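Local coordinates for low temperature requirement C protein (Listeria monocytogenes, PDB 1Y9I), which is thought to act as a phosphatidylglycerophosphatase A, a putative lipid phosphatase, and binds magnesium and calcium ions side by side in a helical tetramer, at residues A[67-72]-A[141-146]; A[103-108]-A[147-152]. One frame throughout, in Å; residues are numbered along the deposited sequence.

Interaction 1. Residues A[67-72]-A[141-146]; sequences TGIQLD and TFLDDI. With MG (magnesium ion), chain F.
Asp72 and Phe142 both place CG anti to their own carbonyl carbon, with chi1 of -73° and -77°. The carboxylate of Asp72 takes two successive backbone N-H groups, one on each oxygen. Phe142 N donates to OD1 of Asp72 at 2.8 Å, with an angle of 160° at the hydrogen. Leu143 N donates to OD2 of Asp72 at 2.9 Å. Each oxygen uses its syn lone pair. Asp72 OD1 also lies at the edge of the Phe142 ring, 3.2 Å from CD2. Leu71 CD1 sits over one ring face in a CH-pi contact, 3.9 Å from the Phe142 centroid. The backbones are nearest at Gly68 and Phe142, where the CA atoms are 5.0 Å apart. Gly68 CA also meets Ile146 CD1 at 3.9 Å.

The peptide held through Phe142 N also gives Thr141 O to magnesium, at 2.0 Å. Asp72 is therefore a second-shell residue and probably helps to position this ligand. Asp144 OD1, Asp145 OD2, two waters and Asp98 complete the site. The contact joins helix 59-76 to the beginning of helix 143-160. Phe142 reaches Leu101 on helix 97-106, while Ile69 and Leu143 face Trp17 and Leu18 of helix 9-20.

Interaction 2. Residues A[103-108]-A[147-152]; sequences LSIVNV and VGAIAA
Ile105 and Val106 pack against Ala149, Ile150 and Ala152 in a purely apolar helix-to-helix contact. It is buried, with its centre about 6 Å from the centre of the folded chain, and joins helix 97-106 to helix 143-160. No hydrogen bond crosses it. The two segments run in broadly the same direction, and their backbones are nearest at Val106 and Ala149, where the CA atoms are 5.3 Å apart.

Ala149 is the small residue at the centre. Its CB meets two side chains of the other helix. Val106 CG2 is 3.7 Å from Ala149 CB, and Ile105 CB is 3.8 Å from that same methyl. With CG1 of Val106 anti to the backbone N (chi1 177°), CG2 lies beside that N and makes the contact. It also comes 4.4 Å from Ala152 CB, three residues further along helix 143-160.

The protein is an all-helical bundle of the PgpA family, and these two helices are neighbours in its core. Each also carries metal ligands near its start: Asp98 and Glu99 on helix 97-106, and Asp144 and Asp145 on helix 143-160. The side chain of Ala149 is about 10 Å from the magnesium ion, and the contact is plain core packing.

Ile105 reaches across with its CG2 methyl, which is anti to the backbone N. This methyl lies against the main chain of helix 143-160, 3.8 Å from Ile150 N. It also meets Ile150 CG1 at 4.0 Å. Although the CB of Ile150 points away from helix 97-106, CG1 still makes this touch.

Other helices close in around the pair. Tyr117 of helix 114-123 packs on both Val106 and Ala149. Ala64 of helix 59-76 touches Ile105, and Ile28 of helix 25-36 touches Ile150.

Interactions 1 and 2 share helix 143-160. Interaction 1 uses its beginning, against helix 59-76; interaction 2 uses the next residues, against helix 97-106. Their centres are 12 Å apart. They touch directly, with Ile146 CG2 of interaction 1 packed 4.0 Å from Ile105 CD1 of interaction 2. Along the chain the segments alternate: 67-72, 103-108, 141-146, then 147-152, the last two being contiguous. One helix near the end of the chain is thus packed against two earlier ones within the same PgpA family region. Interaction 1 holds the magnesium end of helix 143-160, and interaction 2 continues the apolar core away from the metal.

Interaction 1. Residues A[67-72]-A[141-146]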
# COMPACT_ATOMS: atom_id res chain seq x y z
N THR A 67 -15.62 0.02 10.05
CA THR A 67 -14.84 1.14 10.54
C THR A 67 -15.19 2.43 9.80
O THR A 67 -15.41 3.46 10.43
CB THR A 67 -13.33 0.84 10.42
OG1 THR A 67 -13.04 -0.40 11.10
CG2 THR A 67 -12.51 1.95 11.06
N GLY A 68 -15.25 2.37 8.48
CA GLY A 68 -15.56 3.55 7.69
C GLY A 68 -16.94 4.13 7.92
O GLY A 68 -17.09 5.34 8.15
N ILE A 69 -17.97 3.29 7.85
CA ILE A 69 -19.34 3.76 8.05
C ILE A 69 -19.50 4.32 9.47
O ILE A 69 -20.18 5.32 9.68
CB ILE A 69 -20.37 2.63 7.85
CG1 ILE A 69 -20.34 2.16 6.39
CG2 ILE A 69 -21.77 3.13 8.20
CD1 ILE A 69 -21.34 1.05 6.07
N GLN A 70 -18.85 3.68 10.43
CA GLN A 70 -18.91 4.13 11.82
C GLN A 70 -18.46 5.58 11.93
O GLN A 70 -19.08 6.37 12.64
CB GLN A 70 -18.02 3.25 12.71
CG GLN A 70 -17.96 3.70 14.17
CD GLN A 70 -19.31 3.63 14.86
OE1 GLN A 70 -20.16 4.51 14.69
NE2 GLN A 70 -19.52 2.57 15.63
N LEU A 71 -17.38 5.92 11.24
CA LEU A 71 -16.86 7.27 11.26
C LEU A 71 -17.81 8.26 10.58
O LEU A 71 -18.01 9.37 11.08
CB LEU A 71 -15.46 7.32 10.61
CG LEU A 71 -14.33 6.69 11.44
CD1 LEU A 71 -13.04 6.57 10.61
CD2 LEU A 71 -14.09 7.54 12.69
N ASP A 72 -18.40 7.86 9.45
CA ASP A 72 -19.35 8.74 8.76
C ASP A 72 -20.53 9.09 9.67
O ASP A 72 -20.93 10.25 9.77
CB ASP A 72 -19.94 8.05 7.52
CG ASP A 72 -18.96 7.93 6.39
OD1 ASP A 72 -17.93 8.64 6.42
OD2 ASP A 72 -19.23 7.15 5.45
N THR A 141 -18.23 10.41 3.55
CA THR A 141 -16.81 10.57 3.34
C THR A 141 -16.09 9.22 3.19
O THR A 141 -15.24 9.05 2.32
CB THR A 141 -16.20 11.37 4.49
OG1 THR A 141 -16.80 12.68 4.51
CG2 THR A 141 -14.69 11.50 4.33
N PHE A 142 -16.44 8.27 4.04
CA PHE A 142 -15.82 6.95 3.98
C PHE A 142 -16.58 5.98 3.09
O PHE A 142 -15.98 5.15 2.39
CB PHE A 142 -15.70 6.35 5.38
CG PHE A 142 -14.60 6.93 6.18
CD1 PHE A 142 -13.33 6.35 6.16
CD2 PHE A 142 -14.79 8.10 6.92
CE1 PHE A 142 -12.28 6.93 6.86
CE2 PHE A 142 -13.74 8.68 7.62
CZ PHE A 142 -12.48 8.09 7.59
N LEU A 143 -17.90 6.07 3.10
CA LEU A 143 -18.72 5.17 2.31
C LEU A 143 -18.52 5.28 0.80
O LEU A 143 -18.59 4.26 0.10
CB LEU A 143 -20.20 5.35 2.65
CG LEU A 143 -21.14 4.37 1.93
CD1 LEU A 143 -20.69 2.93 2.20
CD2 LEU A 143 -22.57 4.57 2.41
N ASP A 144 -18.29 6.48 0.27
CA ASP A 144 -18.09 6.58 -1.17
C ASP A 144 -16.88 5.77 -1.62
O ASP A 144 -16.94 5.07 -2.63
CB ASP A 144 -17.99 8.04 -1.66
CG ASP A 144 -17.03 8.89 -0.85
OD1 ASP A 144 -16.11 8.34 -0.21
OD2 ASP A 144 -17.18 10.13 -0.88
N ASP A 145 -15.78 5.86 -0.86
CA ASP A 145 -14.56 5.11 -1.18
C ASP A 145 -14.81 3.61 -1.02
O ASP A 145 -14.35 2.80 -1.82
CB ASP A 145 -13.42 5.49 -0.24
CG ASP A 145 -13.08 6.95 -0.30
OD1 ASP A 145 -12.45 7.37 -1.29
OD2 ASP A 145 -13.43 7.67 0.65
N ILE A 146 -15.54 3.25 0.04
CA ILE A 146 -15.84 1.86 0.31
C ILE A 146 -16.60 1.21 -0.85
O ILE A 146 -16.26 0.11 -1.30
CB ILE A 146 -16.67 1.72 1.62
CG1 ILE A 146 -15.77 1.98 2.83
CG2 ILE A 146 -17.32 0.35 1.69
CD1 ILE A 146 -16.51 2.07 4.16
MG MG F . -14.21 9.68 0.68
O HOH W 1 -15.24 11.30 0.24
O HOH W 2 -13.31 9.68 -1.19

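Interaction 2. Residues A[103-108]-A[147-152]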
# COMPACT_ATOMS: atom_id res chain seq x y z
N LEU A 103 -8.52 1.36 0.12
CA LEU A 103 -7.53 0.64 -0.67
C LEU A 103 -7.34 -0.77 -0.10
O LEU A 103 -6.99 -1.69 -0.82
CB LEU A 103 -6.19 1.38 -0.68
CG LEU A 103 -5.16 0.79 -1.65
CD1 LEU A 103 -5.60 1.10 -3.07
CD2 LEU A 103 -3.78 1.37 -1.38
N SER A 104 -7.60 -0.93 1.20
CA SER A 104 -7.45 -2.24 1.83
C SER A 104 -8.51 -3.20 1.29
O SER A 104 -8.32 -4.42 1.29
CB SER A 104 -7.57 -2.12 3.36
OG SER A 104 -8.91 -1.89 3.76
N ILE A 105 -9.63 -2.65 0.83
CA ILE A 105 -10.70 -3.46 0.25
C ILE A 105 -10.24 -3.87 -1.14
O ILE A 105 -10.34 -5.03 -1.52
CB ILE A 105 -12.01 -2.65 0.14
CG1 ILE A 105 -12.57 -2.37 1.54
CG2 ILE A 105 -13.02 -3.41 -0.71
CD1 ILE A 105 -13.81 -1.48 1.54
N VAL A 106 -9.71 -2.92 -1.89
CA VAL A 106 -9.22 -3.21 -3.24
C VAL A 106 -8.14 -4.29 -3.20
O VAL A 106 -8.14 -5.23 -4.01
CB VAL A 106 -8.60 -1.96 -3.89
CG1 VAL A 106 -8.04 -2.32 -5.27
CG2 VAL A 106 -9.64 -0.87 -4.01
N ASN A 107 -7.21 -4.15 -2.26
CA ASN A 107 -6.10 -5.08 -2.14
C ASN A 107 -6.45 -6.55 -1.96
O ASN A 107 -5.62 -7.41 -2.24
CB ASN A 107 -5.17 -4.64 -1.01
CG ASN A 107 -4.03 -3.79 -1.51
OD1 ASN A 107 -3.60 -2.84 -0.85
ND2 ASN A 107 -3.53 -4.13 -2.70
N VAL A 108 -7.66 -6.84 -1.48
CA VAL A 108 -8.05 -8.23 -1.29
C VAL A 108 -7.94 -9.01 -2.60
O VAL A 108 -7.79 -10.23 -2.59
CB VAL A 108 -9.49 -8.34 -0.74
CG1 VAL A 108 -9.86 -9.79 -0.54
CG2 VAL A 108 -9.59 -7.60 0.59
N VAL A 147 -17.63 1.89 -1.34
CA VAL A 147 -18.44 1.38 -2.44
C VAL A 147 -17.61 1.27 -3.71
O VAL A 147 -17.65 0.26 -4.41
CB VAL A 147 -19.67 2.27 -2.66
CG1 VAL A 147 -20.46 1.82 -3.89
CG2 VAL A 147 -20.55 2.22 -1.42
N GLY A 148 -16.84 2.31 -4.01
CA GLY A 148 -16.00 2.27 -5.20
C GLY A 148 -14.98 1.15 -5.10
O GLY A 148 -14.70 0.47 -6.10
N ALA A 149 -14.43 0.94 -3.91
CA ALA A 149 -13.43 -0.10 -3.70
C ALA A 149 -14.02 -1.51 -3.82
O ALA A 149 -13.38 -2.42 -4.35
CB ALA A 149 -12.78 0.07 -2.34
N ILE A 150 -15.23 -1.70 -3.30
CA ILE A 150 -15.87 -3.01 -3.40
C ILE A 150 -16.10 -3.32 -4.88
O ILE A 150 -15.91 -4.45 -5.33
CB ILE A 150 -17.22 -3.04 -2.64
CG1 ILE A 150 -16.97 -3.02 -1.13
CG2 ILE A 150 -18.00 -4.32 -3.00
CD1 ILE A 150 -18.21 -2.75 -0.29
N ALA A 151 -16.51 -2.31 -5.65
CA ALA A 151 -16.74 -2.48 -7.08
C ALA A 151 -15.45 -2.86 -7.80
O ALA A 151 -15.42 -3.78 -8.63
CB ALA A 151 -17.32 -1.19 -7.67
N ALA A 152 -14.37 -2.14 -7.49
CA ALA A 152 -13.08 -2.39 -8.10
C ALA A 152 -12.54 -3.77 -7.73
O ALA A 152 -11.96 -4.46 -8.55
CB ALA A 152 -12.08 -1.31 -7.69